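Local coordinates for protein apical membrane antigen AMA1 (PDB 4YIV) that takes part in host-cell invasion by Toxoplasma gondii as a microneme protein of the moving junction formed between parasite and host membranes, at residues Trp267-Glu272 with Cys313-Gln318; Gly36-Leu41 with Phe198-Ser203. All coordinates share one frame; numbering follows the deposited sequence.

Contact 1: residues Trp267-Glu272 with Cys313-Gln318; sequences WVKTFE and CALSDQ
Thr270 and Leu315 mark the closest backbone approach, 6.8 Å from CA to CA, where the last turns of helix 263-272 pass beside strand 311-316. The short axes of helix and strand come within 9.1 Å and run in nearly the same direction, inclined by 26°. No hydrogen bond joins the two segments; the contact is made by side chains alone. Leu315 reaches from the strand toward the helix, and its CD2 branch meets the methyl CG2 of Thr270 at 3.7 Å, the two side chains crossing at about a right angle. The other branch, CD1, lies 4.3 Å from Lys269 CB. With chi1 at 64°, Thr270 places OG1 between its backbone N and carbonyl carbon, where the hydroxyl turns back along the helix and gives its proton to Trp267 O at 2.8 Å, with the methyl left to face the leucine. Cys313, two residues before Leu315, also points to the helix, its SG 4.4 Å from Lys269 CD. That sulfur is joined in a disulfide to Cys266 of the same helix, while the amine of Lys269 continues to a salt bridge with Glu258 on strand 256-259. A helix packed on an antiparallel sheet and tied to it by a disulfide is in keeping with the PAN-type domains of AMA1.

Contact 2: residues Gly36-Leu41 with Phe198-Ser203; sequences GIYVDL and FKPRKS
Between Tyr38 and Pro200 the main interaction is a CH-pi contact: Pro200 CG sits 3.9 Å from the centroid of the tyrosine ring, only 11° off the ring normal, with CB over the same face. A chi1 of 180° swings the phenol away from the backbone N of Tyr38 and lays it across the proline at about a right angle. Apolar packing extends this overlap. Pro200 CD approaches Tyr38 CZ to 3.6 Å, and Val39 CG2 touches Pro200 CG at 4.0 Å, so the pyrrolidine is met by both neighbouring residues of the loop. Phe271 of helix 263-272 touches both Tyr38 and Pro200. The backbone also comes close, Tyr38 O lying 3.3 Å from Pro200 CG; this carbonyl accepts a hydrogen bond from Lys64. The polar link is indirect. No hydrogen bond passes straight between the segments, but a water in the plane of the ring, at its edge, stands 2.7 Å from Tyr38 OH and donates to Pro200 O at 2.9 Å. Proline has no N-H to offer, and here its carbons serve as a surface for the aromatic face while its carbonyl is satisfied through water, giving a largely apolar contact with a bridged polar edge.

In the fold
From the N terminus, the loop between helix 18-25 and strand 43-47 supplies residues 36-41, and contact 2 closes when the chain returns 157 residues later along strand 198-201, paired with strand 65-68. Only then does contact 1 open, at helix 263-272, closing a shorter excursion on strand 311-316 of the second five-stranded sheet. The two are therefore in series, neither nested nor crossed, but they touch, with centres about 14 Å apart. Glu272 OE1 probably accepts a hydrogen bond from Lys202 N, and Phe271 O packs against Tyr38 CD1. Helix 263-272 thus lies between the sheet behind contact 1 and the loop and strand of contact 2.

Contact 1: residues Trp267-Glu272 with Cys313-Gln318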
# COMPACT_ATOMS: atom_id res chain seq x y z
N TRP A 267 6.54 -8.85 -6.57
CA TRP A 267 5.53 -7.98 -6.01
C TRP A 267 5.80 -7.79 -4.53
O TRP A 267 5.76 -6.66 -4.02
CB TRP A 267 4.13 -8.56 -6.27
CG TRP A 267 3.05 -7.90 -5.46
CD1 TRP A 267 2.51 -6.65 -5.67
CD2 TRP A 267 2.33 -8.46 -4.35
NE1 TRP A 267 1.54 -6.40 -4.74
CE2 TRP A 267 1.40 -7.49 -3.93
CE3 TRP A 267 2.38 -9.67 -3.68
CZ2 TRP A 267 0.54 -7.69 -2.86
CZ3 TRP A 267 1.52 -9.88 -2.62
CH2 TRP A 267 0.62 -8.89 -2.21
N VAL A 268 6.13 -8.88 -3.84
CA VAL A 268 6.46 -8.80 -2.41
C VAL A 268 7.70 -7.93 -2.19
O VAL A 268 7.74 -7.10 -1.26
CB VAL A 268 6.70 -10.18 -1.81
CG1 VAL A 268 7.31 -10.06 -0.38
CG2 VAL A 268 5.42 -10.96 -1.78
N LYS A 269 8.70 -8.08 -3.06
CA LYS A 269 9.93 -7.31 -2.95
C LYS A 269 9.71 -5.81 -3.07
O LYS A 269 10.42 -5.03 -2.42
CB LYS A 269 10.98 -7.77 -4.01
CG LYS A 269 11.79 -9.06 -3.68
CD LYS A 269 12.90 -9.29 -4.75
CE LYS A 269 13.78 -10.49 -4.42
NZ LYS A 269 14.58 -10.27 -3.17
N THR A 270 8.73 -5.37 -3.86
CA THR A 270 8.56 -3.93 -3.99
C THR A 270 8.09 -3.33 -2.67
O THR A 270 8.34 -2.16 -2.41
CB THR A 270 7.56 -3.54 -5.13
OG1 THR A 270 6.24 -4.02 -4.82
CG2 THR A 270 8.00 -4.17 -6.46
N PHE A 271 7.44 -4.14 -1.82
CA PHE A 271 7.03 -3.72 -0.48
C PHE A 271 8.07 -3.97 0.61
O PHE A 271 8.18 -3.20 1.56
CB PHE A 271 5.74 -4.46 -0.09
CG PHE A 271 5.20 -4.08 1.26
CD1 PHE A 271 4.62 -2.84 1.48
CD2 PHE A 271 5.26 -4.98 2.31
CE1 PHE A 271 4.12 -2.52 2.73
CE2 PHE A 271 4.77 -4.67 3.55
CZ PHE A 271 4.19 -3.43 3.77
N GLU A 272 8.79 -5.08 0.51
CA GLU A 272 9.62 -5.52 1.63
C GLU A 272 11.12 -5.19 1.48
O GLU A 272 11.86 -5.36 2.44
CB GLU A 272 9.42 -7.03 1.85
CG GLU A 272 8.00 -7.39 2.30
CD GLU A 272 7.89 -8.78 2.89
OE1 GLU A 272 6.81 -9.12 3.46
OE2 GLU A 272 8.87 -9.55 2.77
N CYS A 313 13.61 -9.54 -11.12
CA CYS A 313 12.85 -8.46 -10.57
C CYS A 313 13.68 -7.21 -10.55
O CYS A 313 14.70 -7.20 -9.95
CB CYS A 313 12.39 -8.79 -9.16
SG CYS A 313 11.31 -7.56 -8.44
N ALA A 314 13.24 -6.19 -11.24
CA ALA A 314 13.94 -4.91 -11.28
C ALA A 314 13.26 -3.92 -10.39
O ALA A 314 12.07 -3.64 -10.58
CB ALA A 314 14.01 -4.37 -12.67
N LEU A 315 14.02 -3.35 -9.46
CA LEU A 315 13.52 -2.41 -8.46
C LEU A 315 14.19 -1.05 -8.49
O LEU A 315 15.43 -0.95 -8.60
CB LEU A 315 13.70 -3.00 -7.09
CG LEU A 315 13.14 -4.39 -6.86
CD1 LEU A 315 13.73 -4.95 -5.61
CD2 LEU A 315 11.67 -4.28 -6.67
N SER A 316 13.38 -0.00 -8.40
CA SER A 316 13.88 1.37 -8.52
C SER A 316 13.09 2.33 -7.63
O SER A 316 11.94 2.04 -7.29
CB SER A 316 13.79 1.82 -9.97
OG SER A 316 14.11 3.18 -10.10
N ASP A 317 13.70 3.45 -7.24
CA ASP A 317 13.01 4.53 -6.54
C ASP A 317 12.61 5.65 -7.50
O ASP A 317 12.10 6.69 -7.07
CB ASP A 317 13.85 5.09 -5.39
CG ASP A 317 15.18 5.71 -5.86
OD1 ASP A 317 15.43 5.76 -7.08
OD2 ASP A 317 15.97 6.17 -4.99
N GLN A 318 12.84 5.44 -8.79
CA GLN A 318 12.43 6.43 -9.80
C GLN A 318 10.95 6.31 -10.17
O GLN A 318 10.50 5.28 -10.70
CB GLN A 318 13.30 6.25 -11.06
CG GLN A 318 14.79 6.55 -10.84
CD GLN A 318 15.06 8.03 -10.59
OE1 GLN A 318 15.69 8.39 -9.59
NE2 GLN A 318 14.56 8.90 -11.48

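Contact 2: residues Gly36-Leu41 with Phe198-Ser203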
# COMPACT_ATOMS: atom_id res chain seq x y z
N GLY A 36 5.18 7.23 4.40
CA GLY A 36 5.73 5.90 4.37
C GLY A 36 4.70 4.87 3.92
O GLY A 36 3.49 5.08 4.04
N ILE A 37 5.21 3.77 3.37
CA ILE A 37 4.36 2.69 2.86
C ILE A 37 4.58 1.46 3.72
O ILE A 37 3.63 0.84 4.21
CB ILE A 37 4.69 2.41 1.41
CG1 ILE A 37 4.34 3.64 0.56
CG2 ILE A 37 3.90 1.17 0.91
CD1 ILE A 37 4.82 3.58 -0.83
N TYR A 38 5.86 1.08 3.88
CA TYR A 38 6.17 -0.08 4.68
C TYR A 38 5.78 0.19 6.12
O TYR A 38 4.96 -0.51 6.72
CB TYR A 38 7.66 -0.43 4.53
CG TYR A 38 8.09 -1.63 5.33
CD1 TYR A 38 7.82 -2.92 4.90
CD2 TYR A 38 8.81 -1.47 6.50
CE1 TYR A 38 8.24 -4.02 5.64
CE2 TYR A 38 9.25 -2.54 7.23
CZ TYR A 38 8.96 -3.82 6.80
OH TYR A 38 9.42 -4.88 7.55
N VAL A 39 6.35 1.26 6.68
CA VAL A 39 5.83 1.86 7.89
C VAL A 39 5.40 3.30 7.60
O VAL A 39 6.21 4.09 7.13
CB VAL A 39 6.88 1.87 9.02
CG1 VAL A 39 6.35 2.65 10.22
CG2 VAL A 39 7.23 0.42 9.37
N ASP A 40 4.13 3.59 7.88
CA ASP A 40 3.52 4.89 7.60
C ASP A 40 3.32 5.60 8.93
O ASP A 40 2.46 5.21 9.71
CB ASP A 40 2.17 4.75 6.88
CG ASP A 40 1.44 6.09 6.67
OD1 ASP A 40 1.94 7.17 7.12
OD2 ASP A 40 0.32 6.04 6.09
N LEU A 41 4.14 6.63 9.16
CA LEU A 41 4.03 7.49 10.37
C LEU A 41 4.31 8.94 9.99
O LEU A 41 5.22 9.57 10.51
CB LEU A 41 4.99 7.00 11.45
CG LEU A 41 4.64 5.61 11.99
CD1 LEU A 41 5.79 5.14 12.90
CD2 LEU A 41 3.35 5.61 12.76
N PHE A 198 6.87 -7.34 16.05
CA PHE A 198 5.95 -7.43 14.91
C PHE A 198 6.53 -6.61 13.78
O PHE A 198 7.35 -5.74 14.01
CB PHE A 198 4.55 -6.94 15.29
CG PHE A 198 4.52 -5.60 15.97
CD1 PHE A 198 4.40 -4.43 15.24
CD2 PHE A 198 4.55 -5.51 17.37
CE1 PHE A 198 4.38 -3.19 15.88
CE2 PHE A 198 4.49 -4.28 18.02
CZ PHE A 198 4.41 -3.11 17.27
N LYS A 199 6.10 -6.90 12.56
CA LYS A 199 6.58 -6.16 11.40
C LYS A 199 5.55 -6.29 10.27
O LYS A 199 4.75 -7.26 10.25
CB LYS A 199 7.93 -6.68 10.92
CG LYS A 199 7.87 -8.08 10.35
CD LYS A 199 9.25 -8.58 9.91
CE LYS A 199 9.18 -10.06 9.51
NZ LYS A 199 10.55 -10.66 9.36
N PRO A 200 5.57 -5.34 9.33
CA PRO A 200 4.67 -5.40 8.18
C PRO A 200 5.07 -6.50 7.23
O PRO A 200 6.27 -6.77 7.10
CB PRO A 200 4.83 -4.03 7.52
CG PRO A 200 5.55 -3.15 8.57
CD PRO A 200 6.41 -4.12 9.30
N ARG A 201 4.09 -7.07 6.56
CA ARG A 201 4.35 -8.10 5.60
C ARG A 201 3.31 -8.16 4.50
O ARG A 201 2.16 -7.80 4.68
CB ARG A 201 4.34 -9.44 6.34
CG ARG A 201 5.19 -10.54 5.72
CD ARG A 201 6.59 -10.53 6.30
NE ARG A 201 7.27 -11.80 6.10
CZ ARG A 201 8.16 -12.04 5.13
NH1 ARG A 201 8.71 -13.23 5.03
NH2 ARG A 201 8.49 -11.08 4.28
N LYS A 202 3.76 -8.64 3.35
CA LYS A 202 2.94 -8.99 2.22
C LYS A 202 3.35 -10.45 1.94
O LYS A 202 4.50 -10.77 2.04
CB LYS A 202 3.11 -8.11 1.00
CG LYS A 202 2.43 -6.77 1.10
CD LYS A 202 2.41 -6.06 -0.24
CE LYS A 202 1.82 -4.66 -0.15
NZ LYS A 202 1.49 -4.03 -1.43
N SER A 203 2.40 -11.30 1.61
CA SER A 203 2.66 -12.69 1.32
C SER A 203 2.34 -13.06 -0.11
O SER A 203 1.44 -12.54 -0.66
CB SER A 203 1.82 -13.57 2.25
OG SER A 203 1.67 -14.87 1.79
O HOH W 1 9.01 -7.33 6.47